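Local coordinates for protein peptidase, zinc-dependent (Methanocorpusculum labreanum, PDB 3LMC) that probably cleaves peptide bonds as a zinc-dependent metallopeptidase of family M54, the archaemetzincins, and also carries a bound iron ion, at residues 144-149 and 168-173; 99-102 and 106-109; 13-18 and 138-143; 5-10 and 17-22; 39-44 and 91-96. All coordinates share one frame; numbering follows the deposited sequence.

Contact 1. Residues 144-149 and 168-173. With ZN (zinc ion), chain C.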
# COMPACT_ATOMS: atom_id res chain seq x y z
N VAL A 144 -4.38 -6.56 3.08
CA VAL A 144 -5.56 -5.73 2.98
C VAL A 144 -5.59 -4.72 4.11
O VAL A 144 -5.86 -3.54 3.89
CB VAL A 144 -6.83 -6.58 3.09
CG1 VAL A 144 -8.06 -5.67 3.29
CG2 VAL A 144 -6.99 -7.48 1.87
N LYS A 145 -5.32 -5.20 5.32
CA LYS A 145 -5.38 -4.37 6.51
C LYS A 145 -4.32 -3.27 6.52
O LYS A 145 -4.59 -2.13 6.90
CB LYS A 145 -5.20 -5.25 7.74
CG LYS A 145 -6.38 -6.15 8.08
CD LYS A 145 -5.93 -7.15 9.14
CE LYS A 145 -7.06 -8.01 9.63
NZ LYS A 145 -6.60 -8.76 10.84
N GLU A 146 -3.11 -3.61 6.10
CA GLU A 146 -2.01 -2.64 6.12
C GLU A 146 -2.07 -1.78 4.86
O GLU A 146 -1.69 -0.61 4.88
CB GLU A 146 -0.66 -3.33 6.27
CG GLU A 146 0.54 -2.41 6.06
CD GLU A 146 0.74 -1.42 7.19
OE1 GLU A 146 0.03 -1.51 8.21
OE2 GLU A 146 1.63 -0.54 7.06
N GLY A 147 -2.57 -2.36 3.78
CA GLY A 147 -2.81 -1.61 2.56
C GLY A 147 -3.91 -0.56 2.71
O GLY A 147 -3.76 0.57 2.25
N ALA A 148 -5.02 -0.92 3.35
CA ALA A 148 -6.10 0.05 3.55
C ALA A 148 -5.64 1.14 4.52
O ALA A 148 -6.07 2.29 4.43
CB ALA A 148 -7.38 -0.62 4.04
N HIS A 149 -4.77 0.77 5.45
CA HIS A 149 -4.17 1.72 6.39
C HIS A 149 -3.39 2.80 5.64
O HIS A 149 -3.68 3.98 5.76
CB HIS A 149 -3.24 0.97 7.35
CG HIS A 149 -2.50 1.86 8.29
ND1 HIS A 149 -2.91 2.08 9.58
CD2 HIS A 149 -1.37 2.59 8.12
CE1 HIS A 149 -2.07 2.91 10.17
NE2 HIS A 149 -1.13 3.23 9.31
N TYR A 168 -5.27 2.06 13.04
CA TYR A 168 -4.39 1.84 14.17
C TYR A 168 -3.00 1.48 13.64
O TYR A 168 -2.87 0.79 12.63
CB TYR A 168 -4.93 0.70 15.02
CG TYR A 168 -4.06 0.35 16.20
CD1 TYR A 168 -3.28 -0.80 16.20
CD2 TYR A 168 -4.02 1.16 17.33
CE1 TYR A 168 -2.47 -1.12 17.28
CE2 TYR A 168 -3.22 0.85 18.41
CZ TYR A 168 -2.45 -0.30 18.38
OH TYR A 168 -1.66 -0.62 19.45
N CYS A 169 -1.96 1.96 14.31
CA CYS A 169 -0.59 1.65 13.88
C CYS A 169 -0.04 0.48 14.67
O CYS A 169 0.18 0.60 15.88
CB CYS A 169 0.32 2.87 14.03
SG CYS A 169 1.98 2.64 13.29
N PRO A 170 0.17 -0.67 14.00
CA PRO A 170 0.61 -1.92 14.63
C PRO A 170 2.09 -1.88 15.00
O PRO A 170 2.91 -1.56 14.14
CB PRO A 170 0.41 -2.98 13.53
CG PRO A 170 -0.23 -2.26 12.36
CD PRO A 170 0.06 -0.80 12.54
N ARG A 171 2.44 -2.22 16.23
CA ARG A 171 3.85 -2.30 16.62
C ARG A 171 4.50 -3.56 16.08
O ARG A 171 5.71 -3.59 15.81
CB ARG A 171 3.99 -2.23 18.15
CG ARG A 171 3.62 -0.88 18.74
CD ARG A 171 4.06 -0.74 20.19
NE ARG A 171 3.40 -1.70 21.08
CZ ARG A 171 2.18 -1.54 21.57
NH1 ARG A 171 1.47 -0.47 21.26
NH2 ARG A 171 1.67 -2.46 22.38
N ASN A 172 3.70 -4.61 15.91
CA ASN A 172 4.20 -5.89 15.45
C ASN A 172 3.11 -6.70 14.76
O ASN A 172 1.97 -6.24 14.63
CB ASN A 172 4.79 -6.67 16.64
CG ASN A 172 3.83 -6.74 17.81
OD1 ASN A 172 2.63 -6.99 17.65
ND2 ASN A 172 4.35 -6.53 19.02
N LEU A 173 3.44 -7.91 14.33
CA LEU A 173 2.51 -8.73 13.56
C LEU A 173 1.27 -9.19 14.33
O LEU A 173 0.19 -9.31 13.76
CB LEU A 173 3.21 -9.93 12.93
CG LEU A 173 2.38 -10.43 11.76
CD1 LEU A 173 2.14 -9.28 10.79
CD2 LEU A 173 3.06 -11.60 11.06
ZN ZN C . 0.51 4.70 9.39
O HOH W 1 2.22 4.19 7.84
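With CG anti to the backbone N (chi1 176°), the imidazole of His149 extends from helix 136-154 to the carbonyl of Tyr168, leaving ND1 on the side of loop 168-173 and NE2 on the side of the zinc. This is the metzincin arrangement: His149 opens the HExxH motif on the zinc-binding helix, and the loop follows a chain turn consistent with the Met-turn beneath the metal. The Tyr168 side chain starts away from the helix, which leaves its backbone to face the histidine. Tyr168 O lies 3.3 Å from both ND1 and CE1 of His149, oblique to the ring, and CA of Cys169 comes within 4.2 Å of CE1. ND1 is hydrogen-bonded to the carbonyl O of Ile166, just before the loop, a second-shell link that fixes the rotation of the metal-binding ring. One turn earlier on the helix, Glu146 bends back at chi2 (72°), and its OE1 rests 4.2 Å from CG of Pro170, whose ring also packs on Leu176 of helix 173-178. The other carboxylate oxygen of Glu146, OE2, lies close to OE2 of Glu150. His153 and His159 complete the protein ligands of the zinc; His149 NE2 binds the metal at 2.2 Å, and water 1, in the plane of the His149 ring at its edge, lies 2.4 Å from the zinc.

Contact 2. Residues 99-102 and 106-109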
# COMPACT_ATOMS: atom_id res chain seq x y z
N LEU A 99 11.27 -3.25 3.91
CA LEU A 99 11.28 -1.78 3.91
C LEU A 99 11.72 -1.20 5.24
O LEU A 99 11.37 -1.74 6.31
CB LEU A 99 9.88 -1.25 3.60
CG LEU A 99 9.30 -1.66 2.25
CD1 LEU A 99 7.92 -1.05 2.10
CD2 LEU A 99 10.23 -1.20 1.13
N TYR A 100 12.46 -0.11 5.17
CA TYR A 100 12.68 0.72 6.35
C TYR A 100 12.44 2.22 6.06
O TYR A 100 12.27 2.63 4.92
CB TYR A 100 14.09 0.49 6.90
CG TYR A 100 15.18 1.23 6.16
CD1 TYR A 100 15.65 0.78 4.93
CD2 TYR A 100 15.76 2.38 6.70
CE1 TYR A 100 16.66 1.46 4.26
CE2 TYR A 100 16.77 3.05 6.04
CZ TYR A 100 17.21 2.59 4.82
OH TYR A 100 18.22 3.27 4.15
N GLU A 101 12.37 3.02 7.12
CA GLU A 101 12.50 4.47 6.97
C GLU A 101 13.50 4.95 8.02
O GLU A 101 13.76 4.24 9.00
CB GLU A 101 11.16 5.19 7.09
CG GLU A 101 10.34 4.83 8.32
CD GLU A 101 10.50 5.82 9.45
OE1 GLU A 101 9.68 5.77 10.40
OE2 GLU A 101 11.44 6.65 9.41
N PRO A 102 14.09 6.13 7.81
CA PRO A 102 15.19 6.55 8.69
C PRO A 102 14.94 6.31 10.19
O PRO A 102 15.85 5.82 10.87
CB PRO A 102 15.32 8.04 8.37
CG PRO A 102 14.97 8.10 6.89
CD PRO A 102 13.88 7.07 6.69
N PHE A 106 12.28 -1.21 10.64
CA PHE A 106 11.56 -1.69 9.48
C PHE A 106 10.16 -1.09 9.49
O PHE A 106 9.72 -0.56 10.50
CB PHE A 106 11.46 -3.22 9.51
CG PHE A 106 10.43 -3.73 10.47
CD1 PHE A 106 10.77 -4.03 11.78
CD2 PHE A 106 9.10 -3.89 10.07
CE1 PHE A 106 9.81 -4.50 12.67
CE2 PHE A 106 8.14 -4.36 10.96
CZ PHE A 106 8.50 -4.66 12.26
N VAL A 107 9.45 -1.19 8.38
CA VAL A 107 8.02 -0.89 8.36
C VAL A 107 7.32 -1.95 7.52
O VAL A 107 7.94 -2.53 6.62
CB VAL A 107 7.73 0.54 7.78
CG1 VAL A 107 8.39 1.62 8.63
CG2 VAL A 107 8.19 0.66 6.34
N PHE A 108 6.06 -2.23 7.81
CA PHE A 108 5.23 -3.07 6.94
C PHE A 108 4.79 -2.24 5.71
O PHE A 108 4.46 -2.77 4.66
CB PHE A 108 3.97 -3.58 7.66
CG PHE A 108 4.24 -4.44 8.88
CD1 PHE A 108 4.90 -5.64 8.77
CD2 PHE A 108 3.76 -4.04 10.13
CE1 PHE A 108 5.11 -6.45 9.90
CE2 PHE A 108 3.98 -4.82 11.25
CZ PHE A 108 4.65 -6.03 11.14
N GLY A 109 4.76 -0.92 5.87
CA GLY A 109 4.33 -0.05 4.78
C GLY A 109 4.58 1.41 5.10
O GLY A 109 5.03 1.73 6.19
O HOH W 2 9.23 -4.66 5.36
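Leu99 and Val107 share one direct backbone hydrogen bond, from Val107 N to Leu99 O, 2.9 Å long with an N-H...O angle of 157°, and the antiparallel pairing is loose. Its second link is made by solvent: water 2 accepts from Leu99 N at 2.9 Å and donates to Val107 O at 2.8 Å, taking the place of a direct return bond. A weaker C-H...O contact joins CA of Phe106 to the same Leu99 O, at 3.2 Å. Apolar contact is confined to Val107, whose CG2 touches CB of Leu99 (3.7 Å) while CG1 meets CG of Glu101 (3.8 Å), the Glu101 and Val107 side chains crossing at about a right angle. The carboxylate of Glu101 turns elsewhere, its OE2 accepting from Leu103 N in the connecting turn. On the other side chains, Phe106 makes a cation-pi contact with Arg124 and sets CE2 over one face of the Phe108 ring, toward its rim. Strand 106-112 is the antiparallel edge strand of the main sheet, which in metzincins lines the substrate cleft; the Val107 side chain comes to about 8 Å from the zinc. With a single direct bond beside the water bridge, the link between the two segments probably depends in part on solvent.

Contact 3. Residues 13-18 and 138-143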
# COMPACT_ATOMS: atom_id res chain seq x y z
N VAL A 13 0.88 -13.83 -7.56
CA VAL A 13 -0.13 -13.01 -8.24
C VAL A 13 -1.55 -13.56 -8.02
O VAL A 13 -2.55 -12.89 -8.30
CB VAL A 13 0.17 -12.82 -9.74
CG1 VAL A 13 1.46 -11.99 -9.93
CG2 VAL A 13 0.29 -14.17 -10.46
N GLY A 14 -1.64 -14.77 -7.49
CA GLY A 14 -2.93 -15.39 -7.21
C GLY A 14 -3.63 -14.66 -6.07
O GLY A 14 -4.85 -14.77 -5.91
N LEU A 15 -2.86 -13.92 -5.27
CA LEU A 15 -3.42 -13.17 -4.15
C LEU A 15 -3.88 -11.78 -4.60
O LEU A 15 -4.55 -11.06 -3.84
CB LEU A 15 -2.39 -13.05 -3.01
CG LEU A 15 -1.81 -14.37 -2.49
CD1 LEU A 15 -0.69 -14.11 -1.50
CD2 LEU A 15 -2.88 -15.23 -1.85
N SER A 16 -3.52 -11.41 -5.82
CA SER A 16 -3.80 -10.07 -6.36
C SER A 16 -5.26 -9.72 -6.31
O SER A 16 -5.66 -8.70 -5.75
CB SER A 16 -3.35 -9.95 -7.82
OG SER A 16 -1.99 -9.60 -7.89
N ARG A 17 -6.06 -10.56 -6.96
CA ARG A 17 -7.47 -10.26 -7.14
C ARG A 17 -8.21 -10.13 -5.80
O ARG A 17 -8.86 -9.12 -5.56
CB ARG A 17 -8.12 -11.29 -8.05
CG ARG A 17 -9.58 -11.07 -8.30
CD ARG A 17 -10.12 -12.19 -9.16
NE ARG A 17 -11.56 -12.08 -9.39
CZ ARG A 17 -12.26 -12.97 -10.08
NH1 ARG A 17 -11.65 -14.02 -10.62
NH2 ARG A 17 -13.57 -12.80 -10.24
N PRO A 18 -8.09 -11.14 -4.91
CA PRO A 18 -8.75 -11.04 -3.61
C PRO A 18 -8.34 -9.78 -2.84
O PRO A 18 -9.19 -9.10 -2.28
CB PRO A 18 -8.27 -12.29 -2.85
CG PRO A 18 -7.82 -13.22 -3.89
CD PRO A 18 -7.29 -12.38 -5.02
N ALA A 138 -4.29 -15.81 5.44
CA ALA A 138 -3.64 -14.92 6.40
C ALA A 138 -2.92 -13.79 5.67
O ALA A 138 -3.01 -12.64 6.07
CB ALA A 138 -2.65 -15.67 7.28
N LEU A 139 -2.21 -14.12 4.59
CA LEU A 139 -1.44 -13.09 3.90
C LEU A 139 -2.34 -12.04 3.24
O LEU A 139 -2.01 -10.85 3.27
CB LEU A 139 -0.49 -13.69 2.86
CG LEU A 139 0.43 -12.64 2.21
CD1 LEU A 139 1.12 -11.75 3.26
CD2 LEU A 139 1.47 -13.28 1.26
N ILE A 140 -3.45 -12.48 2.65
CA ILE A 140 -4.46 -11.57 2.10
C ILE A 140 -5.00 -10.67 3.22
O ILE A 140 -5.06 -9.44 3.07
CB ILE A 140 -5.64 -12.36 1.47
CG1 ILE A 140 -5.17 -13.14 0.23
CG2 ILE A 140 -6.81 -11.41 1.11
CD1 ILE A 140 -6.18 -14.18 -0.27
N ASP A 141 -5.37 -11.27 4.34
CA ASP A 141 -5.86 -10.49 5.49
C ASP A 141 -4.90 -9.38 5.82
O ASP A 141 -5.30 -8.23 6.02
CB ASP A 141 -5.98 -11.35 6.74
CG ASP A 141 -7.10 -12.35 6.67
OD1 ASP A 141 -8.01 -12.20 5.83
OD2 ASP A 141 -7.07 -13.31 7.48
N ARG A 142 -3.62 -9.73 5.94
CA ARG A 142 -2.62 -8.77 6.40
C ARG A 142 -2.37 -7.66 5.40
O ARG A 142 -2.35 -6.48 5.78
CB ARG A 142 -1.33 -9.50 6.76
CG ARG A 142 -1.50 -10.41 7.96
CD ARG A 142 -0.30 -11.37 8.11
NE ARG A 142 -0.41 -12.14 9.33
CZ ARG A 142 0.02 -13.39 9.48
NH1 ARG A 142 0.60 -14.03 8.46
NH2 ARG A 142 -0.15 -14.01 10.64
N ILE A 143 -2.21 -8.01 4.13
CA ILE A 143 -1.99 -7.00 3.09
C ILE A 143 -3.16 -6.04 2.96
O ILE A 143 -2.98 -4.85 2.71
CB ILE A 143 -1.75 -7.61 1.71
CG1 ILE A 143 -0.53 -8.54 1.75
CG2 ILE A 143 -1.57 -6.50 0.65
CD1 ILE A 143 -0.21 -9.19 0.41
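Leu15 sends its two methyls to neighbouring side chains of helix 136-154: CD1 meets CD2 of Leu139 at 3.6 Å, and CD2 meets CG1 of Ile140 at 3.7 Å. The contact is helix-to-helix packing on one face of the central sheet, between the start of helix 16-27 and an early turn of helix 136-154, the helix that further along carries the zinc-binding histidines. Leu15 belongs to the short 3-10 turn 13-15 that leads into helix 16-27. Its first torsion (chi1 -55°), with CG anti to the carbonyl carbon, aims the fork at helix 136-154. The side chain crosses Leu139 at about a right angle and Ile140 obliquely. Pro18, in the first turn of helix 16-27, adds CB against CD1 of Ile140 at 3.8 Å. Replacing Leu15 with an alanine would remove both methyls and would probably open a gap facing Leu139 and Ile140, depriving Leu139 CD2 and Ile140 CG1 of their mates. In the next shell Leu139 leans on Pro122 and Leu125, and Ile140 on Val19 and Glu22, while Leu15 leans on Trp7 of strand 3-7, a link to the sheet. Asp141 and Arg142 take no part in this contact and pair elsewhere, with Lys181 and Asp177; CB of Ala138 sits 3.8 Å above one face of the Arg142 guanidinium, offset toward its rim.

Contact 4. Residues 5-10 and 17-22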
# COMPACT_ATOMS: atom_id res chain seq x y z
N LEU A 5 -3.97 -0.45 -7.39
CA LEU A 5 -3.14 -1.40 -6.66
C LEU A 5 -2.06 -1.87 -7.63
O LEU A 5 -2.35 -2.63 -8.56
CB LEU A 5 -3.97 -2.61 -6.20
CG LEU A 5 -3.20 -3.68 -5.42
CD1 LEU A 5 -2.72 -3.12 -4.09
CD2 LEU A 5 -4.06 -4.94 -5.18
N PHE A 6 -0.83 -1.39 -7.45
CA PHE A 6 0.27 -1.85 -8.26
C PHE A 6 0.92 -3.05 -7.58
O PHE A 6 1.77 -2.90 -6.69
CB PHE A 6 1.33 -0.76 -8.51
CG PHE A 6 2.38 -1.17 -9.53
CD1 PHE A 6 2.79 -0.31 -10.53
CD2 PHE A 6 2.92 -2.46 -9.50
CE1 PHE A 6 3.73 -0.71 -11.48
CE2 PHE A 6 3.86 -2.87 -10.44
CZ PHE A 6 4.26 -2.00 -11.43
N TRP A 7 0.54 -4.23 -8.05
CA TRP A 7 0.95 -5.50 -7.45
C TRP A 7 2.22 -6.05 -8.14
O TRP A 7 2.15 -6.57 -9.26
CB TRP A 7 -0.20 -6.51 -7.57
CG TRP A 7 0.06 -7.84 -6.89
CD1 TRP A 7 0.75 -8.91 -7.39
CD2 TRP A 7 -0.38 -8.22 -5.58
NE1 TRP A 7 0.77 -9.93 -6.47
CE2 TRP A 7 0.08 -9.53 -5.35
CE3 TRP A 7 -1.11 -7.58 -4.57
CZ2 TRP A 7 -0.17 -10.21 -4.15
CZ3 TRP A 7 -1.35 -8.26 -3.38
CH2 TRP A 7 -0.89 -9.56 -3.18
N ASP A 8 3.37 -5.93 -7.48
CA ASP A 8 4.63 -6.45 -8.01
C ASP A 8 4.50 -7.96 -8.19
O ASP A 8 4.27 -8.69 -7.22
CB ASP A 8 5.79 -6.11 -7.06
CG ASP A 8 7.15 -6.46 -7.64
OD1 ASP A 8 7.39 -7.65 -7.95
OD2 ASP A 8 8.00 -5.55 -7.76
N SER A 9 4.64 -8.44 -9.42
CA SER A 9 4.28 -9.83 -9.72
C SER A 9 5.20 -10.85 -9.06
O SER A 9 4.94 -12.05 -9.13
CB SER A 9 4.23 -10.05 -11.24
OG SER A 9 5.44 -9.63 -11.83
N ARG A 10 6.26 -10.40 -8.40
CA ARG A 10 7.07 -11.33 -7.61
C ARG A 10 6.33 -11.75 -6.34
O ARG A 10 6.70 -12.72 -5.71
CB ARG A 10 8.45 -10.76 -7.28
CG ARG A 10 9.38 -10.55 -8.50
CD ARG A 10 10.61 -9.68 -8.18
NE ARG A 10 10.28 -8.27 -7.91
CZ ARG A 10 11.18 -7.36 -7.55
NH1 ARG A 10 12.45 -7.70 -7.42
NH2 ARG A 10 10.82 -6.11 -7.32
N ARG A 17 -6.06 -10.56 -6.96
CA ARG A 17 -7.47 -10.26 -7.14
C ARG A 17 -8.21 -10.13 -5.80
O ARG A 17 -8.86 -9.12 -5.56
CB ARG A 17 -8.12 -11.29 -8.05
CG ARG A 17 -9.58 -11.07 -8.30
CD ARG A 17 -10.12 -12.19 -9.16
NE ARG A 17 -11.56 -12.08 -9.39
CZ ARG A 17 -12.26 -12.97 -10.08
NH1 ARG A 17 -11.65 -14.02 -10.62
NH2 ARG A 17 -13.57 -12.80 -10.24
N PRO A 18 -8.09 -11.14 -4.91
CA PRO A 18 -8.75 -11.04 -3.61
C PRO A 18 -8.34 -9.78 -2.84
O PRO A 18 -9.19 -9.10 -2.28
CB PRO A 18 -8.27 -12.29 -2.85
CG PRO A 18 -7.82 -13.22 -3.89
CD PRO A 18 -7.29 -12.38 -5.02
N VAL A 19 -7.05 -9.48 -2.82
CA VAL A 19 -6.59 -8.27 -2.15
C VAL A 19 -7.24 -7.01 -2.74
O VAL A 19 -7.74 -6.14 -2.02
CB VAL A 19 -5.07 -8.14 -2.19
CG1 VAL A 19 -4.65 -6.72 -1.77
CG2 VAL A 19 -4.44 -9.20 -1.29
N SER A 20 -7.22 -6.92 -4.06
CA SER A 20 -7.91 -5.84 -4.76
C SER A 20 -9.39 -5.73 -4.33
O SER A 20 -9.89 -4.64 -4.09
CB SER A 20 -7.85 -6.11 -6.26
OG SER A 20 -8.54 -5.11 -6.97
N GLU A 21 -10.08 -6.86 -4.24
CA GLU A 21 -11.53 -6.84 -4.00
C GLU A 21 -11.88 -6.48 -2.57
O GLU A 21 -12.84 -5.75 -2.34
CB GLU A 21 -12.17 -8.18 -4.41
CG GLU A 21 -12.10 -8.41 -5.92
CD GLU A 21 -12.43 -9.82 -6.34
OE1 GLU A 21 -12.86 -10.61 -5.47
OE2 GLU A 21 -12.27 -10.13 -7.54
N GLU A 22 -11.08 -6.96 -1.62
CA GLU A 22 -11.27 -6.64 -0.20
C GLU A 22 -10.82 -5.21 0.14
O GLU A 22 -11.38 -4.57 1.03
CB GLU A 22 -10.50 -7.63 0.66
CG GLU A 22 -10.88 -9.07 0.45
CD GLU A 22 -10.54 -9.95 1.65
OE1 GLU A 22 -10.13 -9.40 2.70
OE2 GLU A 22 -10.72 -11.17 1.56
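Val19 wedges its two methyls between alternate side chains of the strand: CG1 lies between CD2 of Leu5 (3.9 Å) and CZ3 of Trp7 (4.0 Å), and CG2 rests on CZ3 (3.8 Å) and CH2 of Trp7, so that one small residue bridges both. This is the strand-to-helix half of a beta-alpha-beta unit, strand 3-7, helix 16-27 and strand 31-34. The short axes of 5-7 and 17-22 run nearly antiparallel, at 164° and 10.1 Å apart. The torsion of Val19 (chi1 167°) sets CG1 anti to the backbone N and CG2 anti to the carbonyl carbon, which turns the branch toward both partners. Replacing Val19 with a glycine would remove both methyls and would probably leave the six-membered ring of Trp7 without its mate on segment 17-22, and Leu5 with its contact to Ser20 alone there. Leu5 CD2 lies against the helix backbone, 3.9 Å from Ser20 N. Trp7 and Val19 cross at about a right angle, CG2 lying oblique to the ring; the indole is fixed at its other end by NE1, bonded to Val11 O, and Ile143 of helix 136-154 packs on it as well. Charged side chains lie off this buried interface. On the outer side of the helix, Arg17 NE pairs with Glu21 OE2. In 8-10, Asp8 OD1 accepts from the backbone N of Arg10 on its anti lone pair, forming an Asx turn, and Arg10 grips the same carboxylate side-on, with NE at 3.0 Å from OD1 and NH2 at 2.9 Å from OD2.

Contact 5. Residues 39-44 and 91-96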
# COMPACT_ATOMS: atom_id res chain seq x y z
N PHE A 39 8.18 -3.75 -9.94
CA PHE A 39 8.63 -2.38 -9.74
C PHE A 39 10.01 -2.40 -9.08
O PHE A 39 10.11 -2.51 -7.86
CB PHE A 39 7.63 -1.58 -8.89
CG PHE A 39 7.87 -0.08 -8.91
CD1 PHE A 39 8.61 0.54 -7.91
CD2 PHE A 39 7.37 0.70 -9.93
CE1 PHE A 39 8.83 1.92 -7.94
CE2 PHE A 39 7.59 2.06 -9.96
CZ PHE A 39 8.32 2.67 -8.97
N PRO A 40 11.07 -2.32 -9.89
CA PRO A 40 12.40 -2.45 -9.29
C PRO A 40 12.57 -1.36 -8.25
O PRO A 40 12.27 -0.20 -8.52
CB PRO A 40 13.34 -2.26 -10.48
CG PRO A 40 12.51 -2.66 -11.68
CD PRO A 40 11.14 -2.14 -11.35
N LEU A 41 13.02 -1.74 -7.07
CA LEU A 41 13.11 -0.83 -5.95
C LEU A 41 14.35 0.08 -6.02
O LEU A 41 15.25 -0.14 -6.82
CB LEU A 41 13.05 -1.63 -4.64
CG LEU A 41 11.71 -2.37 -4.47
CD1 LEU A 41 11.69 -3.26 -3.22
CD2 LEU A 41 10.57 -1.35 -4.43
N GLU A 42 14.38 1.11 -5.20
CA GLU A 42 15.51 2.01 -5.17
C GLU A 42 15.91 2.21 -3.72
O GLU A 42 15.17 1.84 -2.81
CB GLU A 42 15.13 3.34 -5.82
CG GLU A 42 16.32 4.13 -6.34
CD GLU A 42 15.93 5.50 -6.80
OE1 GLU A 42 14.83 5.63 -7.38
OE2 GLU A 42 16.71 6.45 -6.59
N GLY A 43 17.09 2.77 -3.49
CA GLY A 43 17.49 3.13 -2.14
C GLY A 43 17.80 1.92 -1.29
O GLY A 43 17.48 1.89 -0.11
N PHE A 44 18.43 0.92 -1.89
CA PHE A 44 18.82 -0.26 -1.13
C PHE A 44 19.96 0.10 -0.17
O PHE A 44 20.82 0.92 -0.49
CB PHE A 44 19.25 -1.37 -2.09
CG PHE A 44 19.79 -2.59 -1.40
CD1 PHE A 44 18.94 -3.54 -0.86
CD2 PHE A 44 21.16 -2.79 -1.31
CE1 PHE A 44 19.44 -4.66 -0.24
CE2 PHE A 44 21.66 -3.92 -0.69
CZ PHE A 44 20.80 -4.86 -0.16
N ILE A 91 -1.77 5.57 -5.82
CA ILE A 91 -1.20 4.25 -6.05
C ILE A 91 -0.73 3.59 -4.76
O ILE A 91 -0.04 4.21 -3.96
CB ILE A 91 -0.02 4.33 -7.02
CG1 ILE A 91 -0.51 4.82 -8.38
CG2 ILE A 91 0.72 2.98 -7.10
CD1 ILE A 91 0.62 5.20 -9.34
N LEU A 92 -1.12 2.33 -4.58
CA LEU A 92 -0.54 1.48 -3.54
C LEU A 92 0.33 0.42 -4.21
O LEU A 92 -0.17 -0.43 -4.96
CB LEU A 92 -1.64 0.80 -2.71
CG LEU A 92 -1.16 -0.28 -1.72
CD1 LEU A 92 -0.16 0.29 -0.73
CD2 LEU A 92 -2.33 -0.97 -0.96
N LEU A 93 1.64 0.48 -3.95
CA LEU A 93 2.58 -0.51 -4.47
C LEU A 93 2.70 -1.68 -3.46
O LEU A 93 2.90 -1.46 -2.26
CB LEU A 93 3.96 0.14 -4.66
CG LEU A 93 5.02 -0.39 -5.63
CD1 LEU A 93 6.42 -0.31 -5.01
CD2 LEU A 93 4.73 -1.78 -6.13
N VAL A 94 2.54 -2.90 -3.95
CA VAL A 94 2.75 -4.10 -3.13
C VAL A 94 4.05 -4.71 -3.59
O VAL A 94 4.14 -5.18 -4.72
CB VAL A 94 1.61 -5.11 -3.32
CG1 VAL A 94 1.91 -6.41 -2.58
CG2 VAL A 94 0.30 -4.51 -2.84
N THR A 95 5.08 -4.67 -2.74
CA THR A 95 6.44 -5.01 -3.15
C THR A 95 7.02 -6.14 -2.30
O THR A 95 6.71 -6.24 -1.11
CB THR A 95 7.36 -3.78 -3.00
OG1 THR A 95 8.72 -4.16 -3.29
CG2 THR A 95 7.31 -3.27 -1.57
N PRO A 96 7.89 -6.97 -2.88
CA PRO A 96 8.47 -8.04 -2.05
C PRO A 96 9.61 -7.57 -1.15
O PRO A 96 10.04 -8.34 -0.28
CB PRO A 96 9.01 -9.03 -3.09
CG PRO A 96 9.39 -8.11 -4.26
CD PRO A 96 8.26 -7.11 -4.30
O HOH W 3 8.39 -3.51 -5.89
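Phe39 and Leu41, on an irregular loop running past the end of strand 90-94, face Leu93 and Thr95; the backbones come nearest at Phe39 and Thr95, their CA atoms 7.4 Å apart, and no direct hydrogen bond joins 39-44 to 91-96. Water 3 spans the interval, donating to Phe39 O at 2.8 Å and accepting from Thr95 OG1 at 2.7 Å. Because strand residues alternate, Leu93 and Thr95 face the loop while Leu92 and Val94 pack behind, against Leu5 and Val120. Leu93 cups the root of the Phe39 ring: its CD1 lies 3.7 Å from Phe39 CD1, oblique to the ring, and its CD2 4.0 Å from Phe39 CB, the two side chains crossing at about a right angle. The second torsion of Leu93 is displaced from a staggered value (chi2 -140°), perhaps a mild strain that goes with placing both methyls on Phe39. Leu41, with CG beside its backbone N, brings CD2 to 3.6 Å from Thr95 OG1, while the same methyl lies 4.3 Å from Leu93 CD1. Around this patch Leu41 also meets Val56 of helix 53-66, and Leu93 meets Phe6 and Ile119 on adjacent strands, so the loop covers the sheet next to that helix. The hydroxyl of Thr95 has a partner in each role, donating to the water and accepting from Gly97 N, and the proximity of Leu41 methyls costs it no hydrogen bond. The chemistry implies an apolar seam closed at one end by a single water-borne link.

In the fold
Contacts 4 and 5 are buried and lie on neighbouring strands, 3-7 and 90-94, joined by the Phe6 N to Leu92 O hydrogen bond; Asp8 OD2 also reaches Phe39 N. Contacts 3 and 4 share Arg17 and Pro18 of helix 16-27 and meet at Trp7, with centres about 7 Å apart. Contact 3 is partly buried and apolar across its interface, as contact 4 is. Contact 1, also partly buried, shares helix 136-154 with contact 3; the helix passes from hydrocarbon packing to metal chemistry along its length. Contact 2 is the surface contact and touches contact 1 where Glu146 nears Gly109. Water links backbone to backbone in contact 2, but backbone to a side-chain hydroxyl in contact 5.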